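Local coordinates for protein phosphatidylinositol phosphate phosphatase (Schizosaccharomyces pombe, PDB 1I9Z) that removes, through this catalytic domain, the 5-phosphate of soluble and lipid inositol phosphates, as part of a protein that controls phosphoinositide levels in membrane trafficking and signalling, at residues 146-150 / 162-168; 154-158 / 316-322; 210-216 / 277-282. All coordinates share one frame; numbering follows the deposited sequence.

Contact 1 (146-150 / 162-168); sequences KGAVA and FITSHLA
The beta hairpin of strands 147-155 and 158-166 provides this contact, setting Gly147 against His166 and Val149 against Thr164 as antiparallel hydrogen-bonded pairs. Two backbone bonds close each pair. Val149 N reaches Thr164 O at 2.9 Å with 166° at the hydrogen, whereas Gly147 N to His166 O, 3.0 Å, bends to 149°. Gly147 has backbone angles at which a CB would press on the carbonyl oxygen of Lys146. The alternate, non-hydrogen-bonded pairs Ala148-Ser165 and Ala150-Ile163 put small and branched groups on one face. There Ile163 splits its branches between the two alanines, CG2 lying 4.0 Å from Ala148 CB and CG1 3.8 Å from Ala150 CB. Ser165 OG comes within 3.3 Å of Ala148 CB, but its hydrogen bond goes to Trp204 in the next strand. Helix 174-187 covers this side through Ile184. Val149, Thr164 and His166 occupy the other face and meet strand 113-120 of the second sheet, as expected of the DNase I-like two-sheet sandwich. At the His166 end of the strands, Lys146, bent at chi2 and chi4, lays CD and CE over one face of the His166 ring, CE standing 3.8 Å from its centroid in a CH-pi contact. CG anti to the backbone N (chi1 -166°) places the ring there, while NE2 makes a weak hydrogen bond to Glu64. With an alanine here, the Lys146 methylenes are likely to lose their flat support and Glu64 this weak partner. The His166 side chain lies about 6 Å from the bound calcium ion.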
loop_
_atom_site.group_PDB
_atom_site.type_symbol
_atom_site.label_atom_id
_atom_site.label_comp_id
_atom_site.label_asym_id
_atom_site.label_seq_id
_atom_site.Cartn_x
_atom_site.Cartn_y
_atom_site.Cartn_z
ATOM N N LYS A 146 8.019 9.476 -13.760
ATOM C CA LYS A 146 7.937 8.380 -12.771
ATOM C C LYS A 146 8.192 8.854 -11.354
ATOM O O LYS A 146 8.833 9.893 -11.120
ATOM C CB LYS A 146 8.900 7.258 -13.139
ATOM C CG LYS A 146 8.679 6.751 -14.588
ATOM C CD LYS A 146 7.268 6.152 -14.789
ATOM C CE LYS A 146 7.224 5.287 -16.090
ATOM N NZ LYS A 146 7.607 6.091 -17.305
ATOM N N GLY A 147 7.698 8.086 -10.394
ATOM C CA GLY A 147 7.886 8.479 -9.011
ATOM C C GLY A 147 6.903 7.891 -8.051
ATOM O O GLY A 147 6.191 6.910 -8.363
ATOM N N ALA A 148 6.839 8.497 -6.876
ATOM C CA ALA A 148 5.970 7.998 -5.815
ATOM C C ALA A 148 5.162 9.047 -5.117
ATOM O O ALA A 148 5.597 10.207 -5.028
ATOM C CB ALA A 148 6.836 7.268 -4.724
ATOM N N VAL A 149 3.989 8.634 -4.629
ATOM C CA VAL A 149 3.134 9.529 -3.816
ATOM C C VAL A 149 2.855 8.757 -2.533
ATOM O O VAL A 149 2.503 7.558 -2.580
ATOM C CB VAL A 149 1.781 9.818 -4.527
ATOM C CG1 VAL A 149 0.903 10.717 -3.622
ATOM C CG2 VAL A 149 2.077 10.517 -5.862
ATOM N N ALA A 150 3.024 9.418 -1.395
ATOM C CA ALA A 150 2.808 8.776 -0.116
ATOM C C ALA A 150 1.975 9.605 0.902
ATOM O O ALA A 150 2.061 10.859 0.948
ATOM C CB ALA A 150 4.220 8.393 0.517
ATOM N N PHE A 162 1.194 4.656 3.516
ATOM C CA PHE A 162 0.849 4.136 2.216
ATOM C C PHE A 162 1.599 4.849 1.091
ATOM O O PHE A 162 1.665 6.121 1.030
ATOM C CB PHE A 162 -0.677 4.252 1.987
ATOM C CG PHE A 162 -1.434 3.436 2.921
ATOM C CD1 PHE A 162 -1.863 3.971 4.145
ATOM C CD2 PHE A 162 -1.678 2.066 2.616
ATOM C CE1 PHE A 162 -2.552 3.176 5.070
ATOM C CE2 PHE A 162 -2.356 1.269 3.525
ATOM C CZ PHE A 162 -2.790 1.815 4.739
ATOM N N ILE A 163 2.159 4.040 0.185
ATOM C CA ILE A 163 2.902 4.574 -0.921
ATOM C C ILE A 163 2.495 3.943 -2.226
ATOM O O ILE A 163 2.444 2.711 -2.316
ATOM C CB ILE A 163 4.416 4.299 -0.784
ATOM C CG1 ILE A 163 4.882 4.683 0.619
ATOM C CG2 ILE A 163 5.204 5.036 -1.867
ATOM C CD1 ILE A 163 5.643 3.622 1.283
ATOM N N THR A 164 2.126 4.769 -3.224
ATOM C CA THR A 164 1.917 4.195 -4.553
ATOM C C THR A 164 3.027 4.746 -5.477
ATOM O O THR A 164 3.545 5.842 -5.264
ATOM C CB THR A 164 0.493 4.494 -5.152
ATOM O OG1 THR A 164 0.322 3.669 -6.300
ATOM C CG2 THR A 164 0.387 5.997 -5.594
ATOM N N SER A 165 3.453 3.988 -6.495
ATOM C CA SER A 165 4.518 4.413 -7.394
ATOM C C SER A 165 4.321 3.937 -8.805
ATOM O O SER A 165 3.485 3.022 -9.084
ATOM C CB SER A 165 5.879 3.774 -6.965
ATOM O OG SER A 165 6.101 4.206 -5.659
ATOM N N HIS A 166 5.105 4.545 -9.686
ATOM C CA HIS A 166 5.165 4.132 -11.089
ATOM C C HIS A 166 6.634 4.162 -11.336
ATOM O O HIS A 166 7.244 5.264 -11.322
ATOM C CB HIS A 166 4.443 5.154 -11.958
ATOM C CG HIS A 166 4.139 4.688 -13.349
ATOM N ND1 HIS A 166 4.614 3.506 -13.891
ATOM C CD2 HIS A 166 3.455 5.316 -14.339
ATOM C CE1 HIS A 166 4.240 3.429 -15.169
ATOM N NE2 HIS A 166 3.533 4.513 -15.448
ATOM N N LEU A 167 7.252 2.972 -11.510
ATOM C CA LEU A 167 8.703 2.925 -11.708
ATOM C C LEU A 167 9.158 2.793 -13.140
ATOM O O LEU A 167 8.336 2.649 -14.105
ATOM C CB LEU A 167 9.310 1.793 -10.825
ATOM C CG LEU A 167 8.847 1.721 -9.377
ATOM C CD1 LEU A 167 9.616 0.557 -8.648
ATOM C CD2 LEU A 167 9.067 3.152 -8.637
ATOM N N ALA A 168 10.477 2.852 -13.346
ATOM C CA ALA A 168 10.999 2.881 -14.736
ATOM C C ALA A 168 10.473 1.794 -15.651
ATOM O O ALA A 168 10.466 0.626 -15.236
ATOM C CB ALA A 168 12.501 2.822 -14.742
#

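Contact 2 (154-158 / 316-322); sequences DYEDT and NIVKVDR
Asp157 and Arg322 approach from opposite directions, their carboxylate and guanidinium planes 77° apart. NH2 of Arg322 meets OD2 of Asp157 from above the carboxylate plane, in a salt bridge of 3.0 Å. The other oxygen, OD1, accepts Val320 N at 3.0 Å along a nearly straight line, 174° at the hydrogen, and Val320 CB lies over the guanidinium face of Arg322. Thr158 OG1, anti to its carbonyl carbon (chi1 -66°), takes Val318 N at 3.0 Å, and Asp157 N returns a bond of 2.9 Å to Val318 O. Further along, Tyr155 and Ile317 cross at about a right angle, Tyr155 CD2 resting 3.4 Å from Ile317 CG1. Glu156 slants across the extended Lys319 chain, its OE1 against CG and CD; a water links OE2 to Lys319 NZ, and OE2 also binds Ser126. The type II' turn from Tyr155 to Thr158, which joins two strands of one sheet, thus docks on strand 309-320 of the other. With both its oxygens engaged, by that strand and by the first residue of helix 322-343, the Asp157 carboxylate is fixed in rotation, and the arginine's positive charge is likely to keep it ionised.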
loop_
_atom_site.group_PDB
_atom_site.type_symbol
_atom_site.label_atom_id
_atom_site.label_comp_id
_atom_site.label_asym_id
_atom_site.label_seq_id
_atom_site.Cartn_x
_atom_site.Cartn_y
_atom_site.Cartn_z
ATOM N N ASP A 154 -1.752 8.335 11.792
ATOM C CA ASP A 154 -1.816 7.440 12.943
ATOM C C ASP A 154 -3.286 7.121 13.076
ATOM O O ASP A 154 -4.138 7.996 12.833
ATOM C CB ASP A 154 -1.307 8.147 14.203
ATOM C CG ASP A 154 0.120 8.422 14.123
ATOM O OD1 ASP A 154 0.863 7.453 13.904
ATOM O OD2 ASP A 154 0.550 9.581 14.244
ATOM N N TYR A 155 -3.582 5.859 13.392
ATOM C CA TYR A 155 -4.947 5.406 13.664
ATOM C C TYR A 155 -4.808 5.031 15.163
ATOM O O TYR A 155 -4.190 4.016 15.549
ATOM C CB TYR A 155 -5.368 4.245 12.779
ATOM C CG TYR A 155 -6.843 3.940 12.916
ATOM C CD1 TYR A 155 -7.711 4.124 11.837
ATOM C CD2 TYR A 155 -7.378 3.460 14.122
ATOM C CE1 TYR A 155 -9.045 3.844 11.932
ATOM C CE2 TYR A 155 -8.753 3.170 14.239
ATOM C CZ TYR A 155 -9.570 3.371 13.140
ATOM O OH TYR A 155 -10.910 3.136 13.205
ATOM N N GLU A 156 -5.397 5.893 15.994
ATOM C CA GLU A 156 -5.193 5.800 17.439
ATOM C C GLU A 156 -3.666 5.855 17.607
ATOM O O GLU A 156 -3.038 6.762 17.060
ATOM C CB GLU A 156 -5.816 4.527 18.020
ATOM C CG GLU A 156 -7.341 4.502 17.967
ATOM C CD GLU A 156 -8.086 5.638 18.729
ATOM O OE1 GLU A 156 -7.507 6.407 19.512
ATOM O OE2 GLU A 156 -9.297 5.755 18.506
ATOM N N ASP A 157 -3.038 4.905 18.314
ATOM C CA ASP A 157 -1.599 4.999 18.479
ATOM C C ASP A 157 -0.800 4.080 17.548
ATOM O O ASP A 157 0.342 3.715 17.848
ATOM C CB ASP A 157 -1.206 4.707 19.928
ATOM C CG ASP A 157 -1.789 5.735 20.907
ATOM O OD1 ASP A 157 -2.905 5.558 21.393
ATOM O OD2 ASP A 157 -1.120 6.741 21.156
ATOM N N THR A 158 -1.390 3.707 16.425
ATOM C CA THR A 158 -0.697 2.830 15.487
ATOM C C THR A 158 -0.385 3.653 14.235
ATOM O O THR A 158 -1.302 4.298 13.731
ATOM C CB THR A 158 -1.624 1.647 15.126
ATOM O OG1 THR A 158 -1.837 0.835 16.314
ATOM C CG2 THR A 158 -0.963 0.788 14.024
ATOM N N ASN A 316 -4.282 -4.555 13.104
ATOM C CA ASN A 316 -4.523 -4.444 14.517
ATOM C C ASN A 316 -4.035 -3.088 14.961
ATOM O O ASN A 316 -2.879 -2.728 14.740
ATOM C CB ASN A 316 -3.783 -5.540 15.290
ATOM C CG ASN A 316 -4.149 -5.507 16.779
ATOM O OD1 ASN A 316 -3.396 -5.000 17.613
ATOM N ND2 ASN A 316 -5.346 -5.999 17.100
ATOM N N ILE A 317 -4.939 -2.363 15.601
ATOM C CA ILE A 317 -4.751 -1.000 16.094
ATOM C C ILE A 317 -4.725 -0.989 17.620
ATOM O O ILE A 317 -5.425 -1.768 18.241
ATOM C CB ILE A 317 -5.971 -0.097 15.565
ATOM C CG1 ILE A 317 -5.488 0.685 14.355
ATOM C CG2 ILE A 317 -6.576 0.876 16.650
ATOM C CD1 ILE A 317 -4.686 -0.102 13.450
ATOM N N VAL A 318 -3.923 -0.112 18.197
ATOM C CA VAL A 318 -3.882 -0.009 19.659
ATOM C C VAL A 318 -4.166 1.406 20.110
ATOM O O VAL A 318 -3.628 2.352 19.558
ATOM C CB VAL A 318 -2.508 -0.404 20.222
ATOM C CG1 VAL A 318 -2.542 -0.426 21.769
ATOM C CG2 VAL A 318 -2.117 -1.770 19.656
ATOM N N LYS A 319 -5.012 1.546 21.122
ATOM C CA LYS A 319 -5.285 2.853 21.670
ATOM C C LYS A 319 -4.781 2.781 23.126
ATOM O O LYS A 319 -5.293 1.996 23.938
ATOM C CB LYS A 319 -6.778 3.148 21.622
ATOM C CG LYS A 319 -7.113 4.479 22.281
ATOM C CD LYS A 319 -8.628 4.683 22.273
ATOM C CE LYS A 319 -9.078 5.980 22.961
ATOM N NZ LYS A 319 -10.549 6.163 22.733
ATOM N N VAL A 320 -3.778 3.593 23.426
ATOM C CA VAL A 320 -3.140 3.630 24.737
ATOM C C VAL A 320 -3.613 4.809 25.586
ATOM O O VAL A 320 -3.601 5.930 25.121
ATOM C CB VAL A 320 -1.612 3.773 24.590
ATOM C CG1 VAL A 320 -0.940 3.742 25.974
ATOM C CG2 VAL A 320 -1.052 2.641 23.699
ATOM N N ASP A 321 -4.044 4.543 26.822
ATOM C CA ASP A 321 -4.446 5.612 27.762
ATOM C C ASP A 321 -3.076 6.050 28.327
ATOM O O ASP A 321 -2.542 5.396 29.220
ATOM C CB ASP A 321 -5.317 5.011 28.867
ATOM C CG ASP A 321 -5.837 6.058 29.846
ATOM O OD1 ASP A 321 -5.101 7.025 30.143
ATOM O OD2 ASP A 321 -6.985 5.885 30.309
ATOM N N ARG A 322 -2.490 7.113 27.783
ATOM C CA ARG A 322 -1.156 7.556 28.204
ATOM C C ARG A 322 -1.077 7.993 29.657
ATOM O O ARG A 322 -0.065 7.775 30.336
ATOM C CB ARG A 322 -0.662 8.707 27.321
ATOM C CG ARG A 322 -0.550 8.379 25.864
ATOM C CD ARG A 322 0.596 7.417 25.589
ATOM N NE ARG A 322 0.642 7.028 24.176
ATOM C CZ ARG A 322 1.508 6.147 23.655
ATOM N NH1 ARG A 322 2.424 5.548 24.423
ATOM N NH2 ARG A 322 1.460 5.857 22.349
HETATM O O HOH W 1 -11.051 6.931 20.045
#

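Contact 3 (210-216 / 277-282); sequences YRISLTY and RVPAWT. With 2IP (D-myo-inositol-1,4-bisphosphate), chain C.
Two loops without regular secondary structure run past each other, with CA atoms of Arg211 and Ala280 4.9 Å apart and inverse gamma turns centred on Ser213 and Trp281. Water joins their backbones. One molecule takes Tyr210 N and gives to Trp281 O and Thr282 O; a second links Trp281 N to Tyr210 O. A third lies at the edge of the Arg211 guanidinium, in its plane, and connects NH1 to Val278 O. Arg211 CD packs on Ala280 CB, 3.6 Å away, and the bend at chi2 (-57°) carries the guanidinium to the bound inositol-1,4-bisphosphate. NH1 donates to the ligand atoms O5 at 3.0 Å and O6 at 3.3 Å; NH2 adds a weak bond to O5, while NE is held by Asn209 O. In the 1,4,5-trisphosphate substrate O5 carries the phosphate that is removed, consistent with Arg211 contacting the product near the position of cleavage. Arg277 presents a face of its guanidinium instead, ligand atom C3 standing 3.0 Å above the plane toward its rim. Away from the pocket, Ile212 CD1 lies obliquely against the Trp281 ring, 3.7 Å from CE3. Val278 CG1 abuts Leu214 O at 3.3 Å, and the Tyr216 ring turns its edge to Arg277 O, CD1 being 3.3 Å from it. Tyr216 OH hydrogen-bonds chiefly to Asp271 O. Val219 of helix 216-224 packs on Ile212, Val278 and Pro279, helix 228-232 meets Leu214 and Trp281, and the 277-282 loop leads directly into strand 283-288.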
loop_
_atom_site.group_PDB
_atom_site.type_symbol
_atom_site.label_atom_id
_atom_site.label_comp_id
_atom_site.label_asym_id
_atom_site.label_seq_id
_atom_site.Cartn_x
_atom_site.Cartn_y
_atom_site.Cartn_z
ATOM N N TYR A 210 8.264 -4.275 -13.131
ATOM C CA TYR A 210 9.127 -5.446 -13.245
ATOM C C TYR A 210 8.483 -6.436 -14.181
ATOM O O TYR A 210 7.221 -6.607 -14.196
ATOM C CB TYR A 210 9.385 -6.061 -11.896
ATOM C CG TYR A 210 10.355 -5.235 -11.042
ATOM C CD1 TYR A 210 9.883 -4.271 -10.146
ATOM C CD2 TYR A 210 11.737 -5.465 -11.106
ATOM C CE1 TYR A 210 10.749 -3.554 -9.318
ATOM C CE2 TYR A 210 12.613 -4.729 -10.302
ATOM C CZ TYR A 210 12.083 -3.771 -9.400
ATOM O OH TYR A 210 12.937 -3.080 -8.604
ATOM N N ARG A 211 9.337 -7.144 -14.925
ATOM C CA ARG A 211 8.862 -8.013 -16.037
ATOM C C ARG A 211 9.194 -9.504 -15.872
ATOM O O ARG A 211 9.880 -9.921 -14.901
ATOM C CB ARG A 211 9.482 -7.523 -17.362
ATOM C CG ARG A 211 9.304 -6.002 -17.660
ATOM C CD ARG A 211 7.820 -5.592 -17.678
ATOM N NE ARG A 211 7.694 -4.138 -17.842
ATOM C CZ ARG A 211 7.657 -3.521 -19.029
ATOM N NH1 ARG A 211 7.725 -4.243 -20.152
ATOM N NH2 ARG A 211 7.621 -2.174 -19.084
ATOM N N ILE A 212 8.604 -10.325 -16.765
ATOM C CA ILE A 212 8.926 -11.779 -16.739
ATOM C C ILE A 212 10.025 -11.903 -17.804
ATOM O O ILE A 212 9.821 -11.562 -18.987
ATOM C CB ILE A 212 7.688 -12.609 -17.132
ATOM C CG1 ILE A 212 6.610 -12.444 -16.035
ATOM C CG2 ILE A 212 8.064 -14.095 -17.311
ATOM C CD1 ILE A 212 5.295 -13.037 -16.523
ATOM N N SER A 213 11.198 -12.457 -17.414
ATOM C CA SER A 213 12.304 -12.509 -18.347
ATOM C C SER A 213 12.283 -13.686 -19.339
ATOM O O SER A 213 13.271 -14.463 -19.421
ATOM C CB SER A 213 13.655 -12.504 -17.543
ATOM O OG SER A 213 13.565 -11.528 -16.499
ATOM N N LEU A 214 11.172 -13.821 -20.078
ATOM C CA LEU A 214 11.059 -14.834 -21.145
ATOM C C LEU A 214 10.484 -14.072 -22.365
ATOM O O LEU A 214 10.139 -12.886 -22.233
ATOM C CB LEU A 214 10.166 -16.019 -20.719
ATOM C CG LEU A 214 10.638 -16.863 -19.529
ATOM C CD1 LEU A 214 9.456 -17.752 -19.098
ATOM C CD2 LEU A 214 11.861 -17.758 -19.936
ATOM N N THR A 215 10.425 -14.696 -23.543
ATOM C CA THR A 215 9.887 -14.025 -24.740
ATOM C C THR A 215 8.363 -14.189 -24.782
ATOM O O THR A 215 7.756 -15.014 -24.084
ATOM C CB THR A 215 10.412 -14.656 -26.051
ATOM O OG1 THR A 215 9.984 -16.036 -26.060
ATOM C CG2 THR A 215 11.957 -14.552 -26.133
ATOM N N TYR A 216 7.759 -13.316 -25.576
ATOM C CA TYR A 216 6.301 -13.277 -25.795
ATOM C C TYR A 216 5.817 -14.671 -26.160
ATOM O O TYR A 216 4.841 -15.164 -25.617
ATOM C CB TYR A 216 6.041 -12.307 -26.960
ATOM C CG TYR A 216 4.567 -12.071 -27.252
ATOM C CD1 TYR A 216 3.918 -10.880 -26.821
ATOM C CD2 TYR A 216 3.845 -13.002 -27.996
ATOM C CE1 TYR A 216 2.575 -10.637 -27.134
ATOM C CE2 TYR A 216 2.505 -12.766 -28.341
ATOM C CZ TYR A 216 1.860 -11.571 -27.897
ATOM O OH TYR A 216 0.493 -11.383 -28.211
ATOM N N ARG A 277 4.642 -6.592 -26.741
ATOM C CA ARG A 277 5.155 -6.494 -25.390
ATOM C C ARG A 277 4.945 -7.804 -24.670
ATOM O O ARG A 277 3.829 -8.369 -24.653
ATOM C CB ARG A 277 4.463 -5.381 -24.640
ATOM C CG ARG A 277 4.631 -4.012 -25.274
ATOM C CD ARG A 277 6.086 -3.608 -25.482
ATOM N NE ARG A 277 6.091 -2.213 -25.930
ATOM C CZ ARG A 277 7.113 -1.585 -26.503
ATOM N NH1 ARG A 277 8.265 -2.222 -26.724
ATOM N NH2 ARG A 277 6.979 -0.303 -26.849
ATOM N N VAL A 278 6.018 -8.293 -24.027
ATOM C CA VAL A 278 5.902 -9.547 -23.302
ATOM C C VAL A 278 5.013 -9.323 -22.071
ATOM O O VAL A 278 5.168 -8.307 -21.331
ATOM C CB VAL A 278 7.311 -10.040 -22.827
ATOM C CG1 VAL A 278 7.167 -11.446 -22.065
ATOM C CG2 VAL A 278 8.296 -10.176 -24.031
ATOM N N PRO A 279 4.060 -10.242 -21.808
ATOM C CA PRO A 279 3.211 -10.069 -20.611
ATOM C C PRO A 279 4.052 -10.018 -19.346
ATOM O O PRO A 279 5.160 -10.610 -19.302
ATOM C CB PRO A 279 2.289 -11.293 -20.581
ATOM C CG PRO A 279 2.149 -11.625 -22.110
ATOM C CD PRO A 279 3.590 -11.338 -22.690
ATOM N N ALA A 280 3.514 -9.344 -18.320
ATOM C CA ALA A 280 4.237 -9.237 -17.050
ATOM C C ALA A 280 3.327 -8.896 -15.880
ATOM O O ALA A 280 2.252 -8.380 -16.087
ATOM C CB ALA A 280 5.330 -8.119 -17.195
ATOM N N TRP A 281 3.769 -9.224 -14.668
ATOM C CA TRP A 281 3.093 -8.816 -13.459
ATOM C C TRP A 281 3.712 -7.430 -13.091
ATOM O O TRP A 281 4.507 -7.288 -12.127
ATOM C CB TRP A 281 3.326 -9.814 -12.303
ATOM C CG TRP A 281 2.482 -11.043 -12.490
ATOM C CD1 TRP A 281 1.100 -11.163 -12.349
ATOM C CD2 TRP A 281 2.979 -12.354 -12.743
ATOM N NE1 TRP A 281 0.728 -12.509 -12.481
ATOM C CE2 TRP A 281 1.862 -13.247 -12.711
ATOM C CE3 TRP A 281 4.274 -12.875 -12.978
ATOM C CZ2 TRP A 281 2.010 -14.641 -12.894
ATOM C CZ3 TRP A 281 4.400 -14.282 -13.159
ATOM C CH2 TRP A 281 3.298 -15.112 -13.108
ATOM N N THR A 282 3.322 -6.401 -13.863
ATOM C CA THR A 282 3.854 -5.042 -13.616
ATOM C C THR A 282 3.243 -4.417 -12.356
ATOM O O THR A 282 3.878 -3.604 -11.703
ATOM C CB THR A 282 3.506 -4.069 -14.782
ATOM O OG1 THR A 282 2.138 -4.231 -15.190
ATOM C CG2 THR A 282 4.366 -4.338 -15.957
HETATM C C1 2IP C . 9.771 -0.583 -23.552
HETATM C C2 2IP C . 9.167 0.835 -23.725
HETATM C C3 2IP C . 7.639 0.781 -24.063
HETATM C C4 2IP C . 6.806 -0.044 -23.048
HETATM C C5 2IP C . 7.386 -1.476 -23.037
HETATM C C6 2IP C . 8.888 -1.503 -22.625
HETATM O O1 2IP C . 10.813 -1.205 -24.254
HETATM O O2 2IP C . 9.295 1.611 -22.565
HETATM O O3 2IP C . 7.098 2.069 -24.075
HETATM O O4 2IP C . 5.405 -0.053 -23.477
HETATM O O5 2IP C . 6.660 -2.300 -22.124
HETATM O O6 2IP C . 9.192 -2.888 -22.720
HETATM P P4 2IP C . 4.232 0.620 -22.673
HETATM O O41 2IP C . 4.326 0.069 -21.202
HETATM O O42 2IP C . 2.947 0.264 -23.274
HETATM O O43 2IP C . 4.555 2.118 -22.811
HETATM P P1 2IP C . 12.235 -1.547 -23.903
HETATM O O11 2IP C . 13.023 -0.970 -25.091
HETATM O O12 2IP C . 12.836 -1.045 -22.613
HETATM O O13 2IP C . 12.299 -3.073 -24.040
HETATM O O HOH W 2 6.224 -5.067 -11.107
HETATM O O HOH W 3 6.521 -9.350 -14.026
HETATM O O HOH W 4 7.502 -6.992 -20.793
HETATM O O HOH W 5 7.640 -9.643 -19.413
#

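Contacts 1 and 2 use opposite ends of the same hairpin, strands 147-155 and 158-166, with centres about 27 Å apart. Contact 1 lies within one sheet, whereas contact 2 crosses from the hairpin turn to strand 309-320 of the second sheet. Along the chain their segments alternate, and both segments of contact 3 fall between 154-158 and 316-322. Contact 3 pairs the loop that follows strand 201-205 with the one preceding strand 283-288, both strands of the hairpin's sheet. Its centre is about 20 Å from that of contact 1 and about 42 Å from that of contact 2. The sandwich thus carries its ligand pocket at the end remote from the hairpin turn.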